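Local structure of putative uncharacterized protein (Mycobacterium avium, 2Z6V) at residues A56-E61 against S206-D211; K200-D205 against R215-E220; P66-F71 against S291-T296. The protein is a putative sulfotransferase that probably transfers a sulfuryl (sulfonate) group to an acceptor molecule. One frame throughout, in Å; residues are numbered along the deposited sequence.

Contact 1: residues A56-E61 against S206-D211; sequences ALIVDE and SFLPTD. With PLM (palmitic acid), chain C.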
loop_
_atom_site.group_PDB
_atom_site.type_symbol
_atom_site.label_atom_id
_atom_site.label_comp_id
_atom_site.label_asym_id
_atom_site.label_seq_id
_atom_site.Cartn_x
_atom_site.Cartn_y
_atom_site.Cartn_z
ATOM N N ALA A 56 1.672 -10.238 17.351
ATOM C CA ALA A 56 2.246 -11.379 18.068
ATOM C C ALA A 56 3.003 -12.320 17.122
ATOM O O ALA A 56 4.030 -12.886 17.496
ATOM C CB ALA A 56 1.158 -12.140 18.812
ATOM N N LEU A 57 2.494 -12.484 15.903
ATOM C CA LEU A 57 3.144 -13.330 14.907
ATOM C C LEU A 57 4.474 -12.712 14.489
ATOM O O LEU A 57 5.492 -13.398 14.379
ATOM C CB LEU A 57 2.263 -13.468 13.671
ATOM C CG LEU A 57 1.046 -14.380 13.782
ATOM C CD1 LEU A 57 0.259 -14.345 12.477
ATOM C CD2 LEU A 57 1.512 -15.804 14.092
ATOM N N ILE A 58 4.450 -11.405 14.247
ATOM C CA ILE A 58 5.642 -10.673 13.837
ATOM C C ILE A 58 6.712 -10.754 14.923
ATOM O O ILE A 58 7.857 -11.113 14.652
ATOM C CB ILE A 58 5.300 -9.175 13.552
ATOM C CG1 ILE A 58 4.340 -9.084 12.365
ATOM C CG2 ILE A 58 6.568 -8.376 13.276
ATOM C CD1 ILE A 58 3.759 -7.699 12.133
ATOM N N VAL A 59 6.326 -10.416 16.148
ATOM C CA VAL A 59 7.238 -10.427 17.289
ATOM C C VAL A 59 7.839 -11.801 17.557
ATOM O O VAL A 59 9.037 -11.928 17.810
ATOM C CB VAL A 59 6.525 -9.944 18.563
ATOM C CG1 VAL A 59 7.446 -10.072 19.759
ATOM C CG2 VAL A 59 6.080 -8.503 18.381
ATOM N N ASP A 60 7.001 -12.828 17.503
ATOM C CA ASP A 60 7.464 -14.180 17.743
ATOM C C ASP A 60 8.575 -14.558 16.775
ATOM O O ASP A 60 9.517 -15.264 17.139
ATOM C CB ASP A 60 6.316 -15.170 17.593
ATOM C CG ASP A 60 6.749 -16.590 17.866
ATOM O OD1 ASP A 60 7.195 -16.855 19.004
ATOM O OD2 ASP A 60 6.655 -17.433 16.948
ATOM N N GLU A 61 8.460 -14.080 15.539
ATOM C CA GLU A 61 9.446 -14.389 14.521
ATOM C C GLU A 61 10.734 -13.580 14.643
ATOM O O GLU A 61 11.819 -14.135 14.486
ATOM C CB GLU A 61 8.846 -14.205 13.126
ATOM C CG GLU A 61 9.585 -14.994 12.059
ATOM C CD GLU A 61 8.827 -15.075 10.748
ATOM O OE1 GLU A 61 7.580 -15.131 10.790
ATOM O OE2 GLU A 61 9.475 -15.102 9.677
ATOM N N SER A 206 7.191 -8.704 3.981
ATOM C CA SER A 206 8.419 -8.489 3.235
ATOM C C SER A 206 9.580 -8.256 4.200
ATOM O O SER A 206 10.736 -8.226 3.795
ATOM C CB SER A 206 8.265 -7.314 2.265
ATOM O OG SER A 206 7.943 -6.127 2.949
ATOM N N PHE A 207 9.262 -8.103 5.481
ATOM C CA PHE A 207 10.279 -7.899 6.503
ATOM C C PHE A 207 10.463 -9.184 7.296
ATOM O O PHE A 207 11.192 -9.205 8.285
ATOM C CB PHE A 207 9.874 -6.767 7.451
ATOM C CG PHE A 207 10.065 -5.400 6.874
ATOM C CD1 PHE A 207 11.319 -4.810 6.863
ATOM C CD2 PHE A 207 9.004 -4.725 6.286
ATOM C CE1 PHE A 207 11.513 -3.559 6.264
ATOM C CE2 PHE A 207 9.186 -3.482 5.686
ATOM C CZ PHE A 207 10.439 -2.897 5.672
ATOM N N LEU A 208 9.794 -10.253 6.868
ATOM C CA LEU A 208 9.903 -11.540 7.557
ATOM C C LEU A 208 10.528 -12.590 6.633
ATOM O O LEU A 208 10.227 -12.649 5.443
ATOM C CB LEU A 208 8.526 -11.994 8.055
ATOM C CG LEU A 208 7.815 -10.967 8.951
ATOM C CD1 LEU A 208 6.474 -11.500 9.405
ATOM C CD2 LEU A 208 8.679 -10.638 10.152
ATOM N N PRO A 209 11.421 -13.430 7.178
ATOM C CA PRO A 209 12.093 -14.470 6.397
ATOM C C PRO A 209 11.191 -15.585 5.886
ATOM O O PRO A 209 11.446 -16.166 4.833
ATOM C CB PRO A 209 13.162 -14.972 7.362
ATOM C CG PRO A 209 12.490 -14.830 8.690
ATOM C CD PRO A 209 11.866 -13.461 8.583
ATOM N N THR A 210 10.138 -15.889 6.632
ATOM C CA THR A 210 9.217 -16.945 6.232
ATOM C C THR A 210 7.922 -16.375 5.667
ATOM O O THR A 210 7.782 -15.164 5.490
ATOM C CB THR A 210 8.871 -17.846 7.419
ATOM O OG1 THR A 210 8.365 -17.041 8.492
ATOM C CG2 THR A 210 10.106 -18.607 7.885
ATOM N N ASP A 211 6.972 -17.261 5.391
ATOM C CA ASP A 211 5.692 -16.846 4.840
ATOM C C ASP A 211 4.551 -17.160 5.802
ATOM O O ASP A 211 3.388 -17.157 5.409
ATOM C CB ASP A 211 5.451 -17.536 3.492
ATOM C CG ASP A 211 5.137 -19.013 3.637
ATOM O OD1 ASP A 211 5.632 -19.646 4.590
ATOM O OD2 ASP A 211 4.401 -19.549 2.783
HETATM C C1 PLM C . 5.308 -8.891 1.196
HETATM O O1 PLM C . 5.317 -10.139 1.271
HETATM O O2 PLM C . 5.418 -8.098 2.156
HETATM C C2 PLM C . 5.148 -8.267 -0.193
HETATM C C3 PLM C . 3.976 -8.892 -0.950
HETATM C C4 PLM C . 3.707 -8.199 -2.288
HETATM C C5 PLM C . 3.348 -6.723 -2.099
HETATM C C6 PLM C . 4.592 -5.855 -1.899
HETATM C C7 PLM C . 4.195 -4.464 -1.402
HETATM C C8 PLM C . 3.755 -4.520 0.062
HETATM C C9 PLM C . 2.553 -3.601 0.285
HETATM C CA PLM C . 2.820 -2.190 -0.244
HETATM C CB PLM C . 1.514 -1.428 -0.482
HETATM C CC PLM C . 0.611 -2.227 -1.424
HETATM C CD PLM C . -0.118 -3.340 -0.668
HETATM C CE PLM C . -0.601 -4.455 -1.599
HETATM C CF PLM C . 0.596 -5.171 -2.228
HETATM C CG PLM C . 0.165 -6.384 -3.052
#
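E61, on helix 50-64, holds T210 through a single carboxylate oxygen. OE2 of E61 accepts from the hydroxyl OG1 of T210 at 2.5 Å and from the backbone N of T210 at 3.2 Å. The two donors approach differently: the amide meets the oxygen nearly end-on to its C-O bond, whereas the hydroxyl comes in from above the carboxylate plane, 46° out of it. T210 can offer both because its first torsion (55°) sets OG1 between its own backbone N and carbonyl carbon. CG of E61 stands anti to the backbone N (chi1 -158°) and the chain stays extended beyond it, which carries the acid across to the loop. The second oxygen of E61 has a long, weak ion pair with R212, whose firmer salt bridge is to D60.

Around the carboxylate the loop presents carbon. The ring of P209 brings CD to 3.1 Å from OE2 of E61, and CB of L208 lies 3.6 Å from the same oxygen. Further out, CD1 of L208 reaches towards CG1 of I58, 4.4 Å away, a loose apolar contact. At the first residue of 206-211, the backbone N of S206 lies 2.6 Å from O2 of the bound palmitic acid, which is hydrogen-bonded to Q311.

The 206-211 loop thus runs between helix 50-64 and the lipid just before helix 212-219 begins. Y213 of that helix touches both I58 and L208, V76 of helix 70-96 packs on I58, and P289 of helix 287-293 lies against S206 and F207.

Contact 2: residues K200-D205 against R215-E220; sequences KGLSWD and RWLFDE. With PLM (palmitic acid), chain C.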
loop_
_atom_site.group_PDB
_atom_site.type_symbol
_atom_site.label_atom_id
_atom_site.label_comp_id
_atom_site.label_asym_id
_atom_site.label_seq_id
_atom_site.Cartn_x
_atom_site.Cartn_y
_atom_site.Cartn_z
ATOM N N LYS A 200 -2.237 -6.211 9.976
ATOM C CA LYS A 200 -2.910 -7.077 9.014
ATOM C C LYS A 200 -2.704 -6.391 7.661
ATOM O O LYS A 200 -3.650 -5.892 7.032
ATOM C CB LYS A 200 -4.399 -7.191 9.327
ATOM C CG LYS A 200 -4.705 -7.914 10.623
ATOM C CD LYS A 200 -6.203 -8.064 10.793
ATOM C CE LYS A 200 -6.567 -8.674 12.120
ATOM N NZ LYS A 200 -8.030 -8.560 12.319
ATOM N N GLY A 201 -1.437 -6.346 7.260
ATOM C CA GLY A 201 -1.038 -5.731 6.010
ATOM C C GLY A 201 0.097 -6.546 5.421
ATOM O O GLY A 201 1.029 -6.955 6.122
ATOM N N LEU A 202 0.021 -6.786 4.123
ATOM C CA LEU A 202 1.019 -7.584 3.446
ATOM C C LEU A 202 2.444 -7.020 3.506
ATOM O O LEU A 202 3.397 -7.746 3.250
ATOM C CB LEU A 202 0.587 -7.780 1.991
ATOM C CG LEU A 202 1.343 -8.768 1.108
ATOM C CD1 LEU A 202 1.358 -10.154 1.755
ATOM C CD2 LEU A 202 0.675 -8.810 -0.262
ATOM N N SER A 203 2.606 -5.744 3.851
ATOM C CA SER A 203 3.945 -5.165 3.894
ATOM C C SER A 203 4.827 -5.781 4.971
ATOM O O SER A 203 6.041 -5.882 4.794
ATOM C CB SER A 203 3.886 -3.650 4.098
ATOM O OG SER A 203 3.348 -3.312 5.361
ATOM N N TRP A 204 4.226 -6.192 6.083
ATOM C CA TRP A 204 4.994 -6.797 7.164
ATOM C C TRP A 204 5.716 -8.067 6.717
ATOM O O TRP A 204 6.824 -8.356 7.181
ATOM C CB TRP A 204 4.083 -7.125 8.344
ATOM C CG TRP A 204 3.662 -5.921 9.115
ATOM C CD1 TRP A 204 2.385 -5.472 9.311
ATOM C CD2 TRP A 204 4.519 -5.001 9.794
ATOM N NE1 TRP A 204 2.398 -4.329 10.070
ATOM C CE2 TRP A 204 3.694 -4.015 10.380
ATOM C CE3 TRP A 204 5.908 -4.912 9.964
ATOM C CZ2 TRP A 204 4.211 -2.948 11.127
ATOM C CZ3 TRP A 204 6.424 -3.846 10.709
ATOM C CH2 TRP A 204 5.574 -2.879 11.280
ATOM N N ASP A 205 5.094 -8.816 5.809
ATOM C CA ASP A 205 5.675 -10.061 5.322
ATOM C C ASP A 205 6.979 -9.881 4.559
ATOM O O ASP A 205 7.788 -10.806 4.484
ATOM C CB ASP A 205 4.686 -10.812 4.426
ATOM C CG ASP A 205 5.242 -12.145 3.947
ATOM O OD1 ASP A 205 5.369 -13.071 4.784
ATOM O OD2 ASP A 205 5.567 -12.260 2.742
ATOM N N ARG A 215 0.607 -16.229 5.119
ATOM C CA ARG A 215 -0.399 -17.268 4.975
ATOM C C ARG A 215 -1.515 -17.030 5.970
ATOM O O ARG A 215 -2.679 -17.340 5.701
ATOM C CB ARG A 215 0.216 -18.656 5.178
ATOM C CG ARG A 215 1.250 -19.038 4.107
ATOM C CD ARG A 215 1.719 -20.486 4.248
ATOM N NE ARG A 215 0.767 -21.427 3.657
ATOM C CZ ARG A 215 0.770 -21.798 2.377
ATOM N NH1 ARG A 215 1.687 -21.315 1.541
ATOM N NH2 ARG A 215 -0.155 -22.641 1.927
ATOM N N TRP A 216 -1.161 -16.457 7.114
ATOM C CA TRP A 216 -2.148 -16.176 8.145
ATOM C C TRP A 216 -3.057 -15.075 7.650
ATOM O O TRP A 216 -4.283 -15.160 7.751
ATOM C CB TRP A 216 -1.472 -15.705 9.429
ATOM C CG TRP A 216 -2.445 -15.127 10.425
ATOM C CD1 TRP A 216 -3.337 -15.817 11.201
ATOM C CD2 TRP A 216 -2.641 -13.735 10.730
ATOM N NE1 TRP A 216 -4.074 -14.942 11.969
ATOM C CE2 TRP A 216 -3.669 -13.660 11.702
ATOM C CE3 TRP A 216 -2.046 -12.546 10.279
ATOM C CZ2 TRP A 216 -4.118 -12.440 12.233
ATOM C CZ3 TRP A 216 -2.488 -11.330 10.806
ATOM C CH2 TRP A 216 -3.518 -11.290 11.776
ATOM N N LEU A 217 -2.425 -14.043 7.105
ATOM C CA LEU A 217 -3.125 -12.876 6.597
ATOM C C LEU A 217 -4.144 -13.216 5.522
ATOM O O LEU A 217 -5.295 -12.804 5.604
ATOM C CB LEU A 217 -2.116 -11.867 6.045
ATOM C CG LEU A 217 -2.691 -10.504 5.652
ATOM C CD1 LEU A 217 -3.216 -9.780 6.891
ATOM C CD2 LEU A 217 -1.612 -9.692 4.964
ATOM N N PHE A 218 -3.715 -13.974 4.524
ATOM C CA PHE A 218 -4.577 -14.348 3.413
ATOM C C PHE A 218 -5.624 -15.420 3.716
ATOM O O PHE A 218 -6.750 -15.340 3.227
ATOM C CB PHE A 218 -3.717 -14.822 2.236
ATOM C CG PHE A 218 -3.038 -13.714 1.484
ATOM C CD1 PHE A 218 -2.773 -12.493 2.087
ATOM C CD2 PHE A 218 -2.638 -13.906 0.167
ATOM C CE1 PHE A 218 -2.116 -11.471 1.383
ATOM C CE2 PHE A 218 -1.980 -12.893 -0.547
ATOM C CZ PHE A 218 -1.719 -11.674 0.064
ATOM N N ASP A 219 -5.262 -16.418 4.522
ATOM C CA ASP A 219 -6.178 -17.519 4.820
ATOM C C ASP A 219 -6.900 -17.538 6.159
ATOM O O ASP A 219 -7.868 -18.280 6.312
ATOM C CB ASP A 219 -5.453 -18.860 4.649
ATOM C CG ASP A 219 -4.862 -19.035 3.259
ATOM O OD1 ASP A 219 -5.466 -18.534 2.281
ATOM O OD2 ASP A 219 -3.801 -19.686 3.144
ATOM N N GLU A 220 -6.455 -16.734 7.121
ATOM C CA GLU A 220 -7.090 -16.740 8.438
ATOM C C GLU A 220 -7.561 -15.399 8.971
ATOM O O GLU A 220 -8.672 -15.278 9.482
ATOM C CB GLU A 220 -6.146 -17.349 9.469
ATOM C CG GLU A 220 -5.917 -18.835 9.319
ATOM C CD GLU A 220 -4.917 -19.354 10.338
ATOM O OE1 GLU A 220 -3.698 -19.140 10.148
ATOM O OE2 GLU A 220 -5.356 -19.960 11.341
HETATM C C1 PLM C . 5.308 -8.891 1.196
HETATM O O1 PLM C . 5.317 -10.139 1.271
HETATM O O2 PLM C . 5.418 -8.098 2.156
HETATM C C2 PLM C . 5.148 -8.267 -0.193
HETATM C C3 PLM C . 3.976 -8.892 -0.950
HETATM C C4 PLM C . 3.707 -8.199 -2.288
HETATM C C5 PLM C . 3.348 -6.723 -2.099
HETATM C C6 PLM C . 4.592 -5.855 -1.899
HETATM C C7 PLM C . 4.195 -4.464 -1.402
HETATM C C8 PLM C . 3.755 -4.520 0.062
HETATM C C9 PLM C . 2.553 -3.601 0.285
HETATM C CA PLM C . 2.820 -2.190 -0.244
HETATM C CB PLM C . 1.514 -1.428 -0.482
HETATM C CC PLM C . 0.611 -2.227 -1.424
HETATM C CD PLM C . -0.118 -3.340 -0.668
HETATM C CE PLM C . -0.601 -4.455 -1.599
HETATM C CF PLM C . 0.596 -5.171 -2.228
HETATM C CG PLM C . 0.165 -6.384 -3.052
#
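With chi1 at -172° the L217 side chain points opposite its own amide nitrogen and straddles the backbone of K200-L202, its two methyls parted along the loop. CD1 of L217 rests 3.5 Å from CA of K200, while CD2 of L217 comes to 3.4 Å from the backbone N of L202. L202 has a similar first torsion (-170°), which brings its CD1 to 3.7 Å from CE1 of F218, the two side chains crossing at a slant. Its other methyl, CD2, faces the palmitic acid and lies 3.4 Å from C3 of the lipid.

At the far end of the loop segment, the extended K200 passes the indole of W216, with CG of the lysine 3.8 Å from CH2 of the ring. The lysine amine is bonded elsewhere, to the carbonyl of D222 and the hydroxyl of S225. No hydrogen bond joins the two segments, although Y213, earlier on the helix, uses its hydroxyl to take the N-H of G201.

L202 therefore stands between helix 212-219 and the lipid, packing on the first carbons of its chain. D205, whose OD2 is 2.6 Å from O1 of the palmitic acid, and Q311 lie at the carboxyl end of this site.

Contact 3: residues P66-F71 against S291-T296; sequences PVFTPF and SLVMNT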
loop_
_atom_site.group_PDB
_atom_site.type_symbol
_atom_site.label_atom_id
_atom_site.label_comp_id
_atom_site.label_asym_id
_atom_site.label_seq_id
_atom_site.Cartn_x
_atom_site.Cartn_y
_atom_site.Cartn_z
ATOM N N PRO A 66 16.560 -16.881 13.095
ATOM C CA PRO A 66 17.993 -16.584 13.048
ATOM C C PRO A 66 18.389 -15.786 11.812
ATOM O O PRO A 66 19.506 -15.274 11.735
ATOM C CB PRO A 66 18.627 -17.969 13.054
ATOM C CG PRO A 66 17.654 -18.759 12.236
ATOM C CD PRO A 66 16.319 -18.308 12.805
ATOM N N VAL A 67 17.486 -15.680 10.842
ATOM C CA VAL A 67 17.796 -14.939 9.626
ATOM C C VAL A 67 17.900 -13.427 9.861
ATOM O O VAL A 67 18.482 -12.705 9.055
ATOM C CB VAL A 67 16.753 -15.215 8.542
ATOM C CG1 VAL A 67 17.102 -14.455 7.271
ATOM C CG2 VAL A 67 16.698 -16.704 8.269
ATOM N N PHE A 68 17.345 -12.959 10.974
ATOM C CA PHE A 68 17.378 -11.542 11.310
ATOM C C PHE A 68 18.722 -11.063 11.832
ATOM O O PHE A 68 19.406 -11.763 12.578
ATOM C CB PHE A 68 16.316 -11.209 12.367
ATOM C CG PHE A 68 14.932 -11.053 11.817
ATOM C CD1 PHE A 68 14.657 -10.079 10.861
ATOM C CD2 PHE A 68 13.900 -11.873 12.256
ATOM C CE1 PHE A 68 13.376 -9.926 10.351
ATOM C CE2 PHE A 68 12.613 -11.727 11.752
ATOM C CZ PHE A 68 12.351 -10.751 10.796
ATOM N N THR A 69 19.086 -9.853 11.433
ATOM C CA THR A 69 20.310 -9.215 11.888
ATOM C C THR A 69 19.907 -8.612 13.222
ATOM O O THR A 69 18.759 -8.201 13.387
ATOM C CB THR A 69 20.711 -8.069 10.943
ATOM O OG1 THR A 69 21.292 -8.611 9.752
ATOM C CG2 THR A 69 21.697 -7.134 11.612
ATOM N N PRO A 70 20.818 -8.569 14.205
ATOM C CA PRO A 70 20.389 -7.969 15.475
ATOM C C PRO A 70 19.792 -6.582 15.233
ATOM O O PRO A 70 18.858 -6.159 15.912
ATOM C CB PRO A 70 21.679 -7.927 16.296
ATOM C CG PRO A 70 22.768 -7.951 15.250
ATOM C CD PRO A 70 22.243 -8.934 14.247
ATOM N N PHE A 71 20.332 -5.882 14.246
ATOM C CA PHE A 71 19.825 -4.567 13.908
ATOM C C PHE A 71 18.441 -4.705 13.280
ATOM O O PHE A 71 17.514 -3.987 13.642
ATOM C CB PHE A 71 20.758 -3.871 12.923
ATOM C CG PHE A 71 20.111 -2.736 12.198
ATOM C CD1 PHE A 71 19.744 -1.579 12.878
ATOM C CD2 PHE A 71 19.804 -2.847 10.844
ATOM C CE1 PHE A 71 19.073 -0.542 12.221
ATOM C CE2 PHE A 71 19.134 -1.823 10.177
ATOM C CZ PHE A 71 18.767 -0.668 10.867
ATOM N N SER A 291 17.473 -7.054 2.525
ATOM C CA SER A 291 18.822 -6.565 2.775
ATOM C C SER A 291 18.913 -5.589 3.936
ATOM O O SER A 291 19.997 -5.380 4.483
ATOM C CB SER A 291 19.397 -5.905 1.517
ATOM O OG SER A 291 18.749 -4.684 1.220
ATOM N N LEU A 292 17.786 -4.997 4.320
ATOM C CA LEU A 292 17.792 -4.043 5.421
ATOM C C LEU A 292 17.744 -4.671 6.803
ATOM O O LEU A 292 18.235 -4.082 7.763
ATOM C CB LEU A 292 16.623 -3.061 5.301
ATOM C CG LEU A 292 16.638 -2.041 4.157
ATOM C CD1 LEU A 292 15.404 -1.155 4.263
ATOM C CD2 LEU A 292 17.908 -1.192 4.216
ATOM N N VAL A 293 17.163 -5.863 6.918
ATOM C CA VAL A 293 17.046 -6.488 8.233
ATOM C C VAL A 293 17.390 -7.970 8.320
ATOM O O VAL A 293 17.327 -8.549 9.403
ATOM C CB VAL A 293 15.610 -6.303 8.793
ATOM C CG1 VAL A 293 15.196 -4.839 8.692
ATOM C CG2 VAL A 293 14.626 -7.189 8.038
ATOM N N MET A 294 17.755 -8.582 7.196
ATOM C CA MET A 294 18.080 -10.011 7.188
ATOM C C MET A 294 19.482 -10.356 6.707
ATOM O O MET A 294 20.112 -9.595 5.967
ATOM C CB MET A 294 17.102 -10.779 6.294
ATOM C CG MET A 294 15.657 -10.766 6.725
ATOM S SD MET A 294 14.635 -11.548 5.452
ATOM C CE MET A 294 13.562 -10.208 5.020
ATOM N N ASN A 295 19.948 -11.529 7.132
ATOM C CA ASN A 295 21.239 -12.066 6.715
ATOM C C ASN A 295 20.914 -12.740 5.384
ATOM O O ASN A 295 20.595 -13.927 5.344
ATOM C CB ASN A 295 21.738 -13.114 7.718
ATOM C CG ASN A 295 22.445 -12.495 8.915
ATOM O OD1 ASN A 295 23.496 -11.863 8.770
ATOM N ND2 ASN A 295 21.876 -12.678 10.105
ATOM N N THR A 296 20.986 -11.973 4.302
ATOM C CA THR A 296 20.652 -12.479 2.977
ATOM C C THR A 296 21.251 -13.811 2.532
ATOM O O THR A 296 20.663 -14.489 1.684
ATOM C CB THR A 296 20.952 -11.428 1.892
ATOM O OG1 THR A 296 22.283 -10.934 2.057
ATOM C CG2 THR A 296 19.971 -10.272 1.991
#
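F68 and V293 lie side by side and point the same way, with CE1 of the phenyl ring 3.8 Å from CG2 of the valine. The same ring turns its edge to the backbone: the carbonyl oxygen of V293 sits in the ring plane, 3.4 Å from CD1 of F68, where the slightly positive ring hydrogens should suit it. With chi1 of V293 at -50°, CG1 is anti to the carbonyl carbon, and this turns the other methyl, CG2, between the backbone N and the carbonyl carbon and onto the ring.

V67 and M294 meet at a slant instead, CG1 of V67 lying 3.8 Å from CB of M294. The methionine runs extended to SD and bends at its last torsion, and its end leads away from P66-F71, towards the loop at S206.

These side chains flank a single antiparallel bridge. F68 and M294 form a non-hydrogen-bonded pair, closed at either end by a backbone bond. The N-H of N295 reaches the carbonyl oxygen of V67 at 2.7 Å, and the N of T69 reaches the oxygen of V293 at 3.0 Å. The V293 carbonyl is thus met both by an amide and by the edge of a phenyl ring. N295 is also the centre of an inverse gamma turn.

T69 and N295 lie next to each other without bonding, OG1 of the threonine 4.0 Å from OD1 of the asparagine. Past the bridge, F71 at the start of helix 70-96 likewise turns an edge to a carbonyl, its CE2 3.4 Å from the oxygen of L292. R75, a turn further along that helix, packs on both L292 and V293.

In the fold
From the N terminus, helix 50-64 supplies the first half of contact 1, and the turn leading into helix 70-96 the first half of contact 3. The chain then lays down the first two strands of the parallel sheet before the loop at 200-211, whose first part belongs to contact 2 and whose second closes contact 1 over 144 residues. Helix 212-219 follows at once and completes contact 2, a closure of only nine residues that crosses contact 1. Contact 3, joined last at 291-296, crosses contact 1 and encloses contact 2. Contact 1 touches both others and so links the N-terminal helices to the lipid site and the segment 291-296.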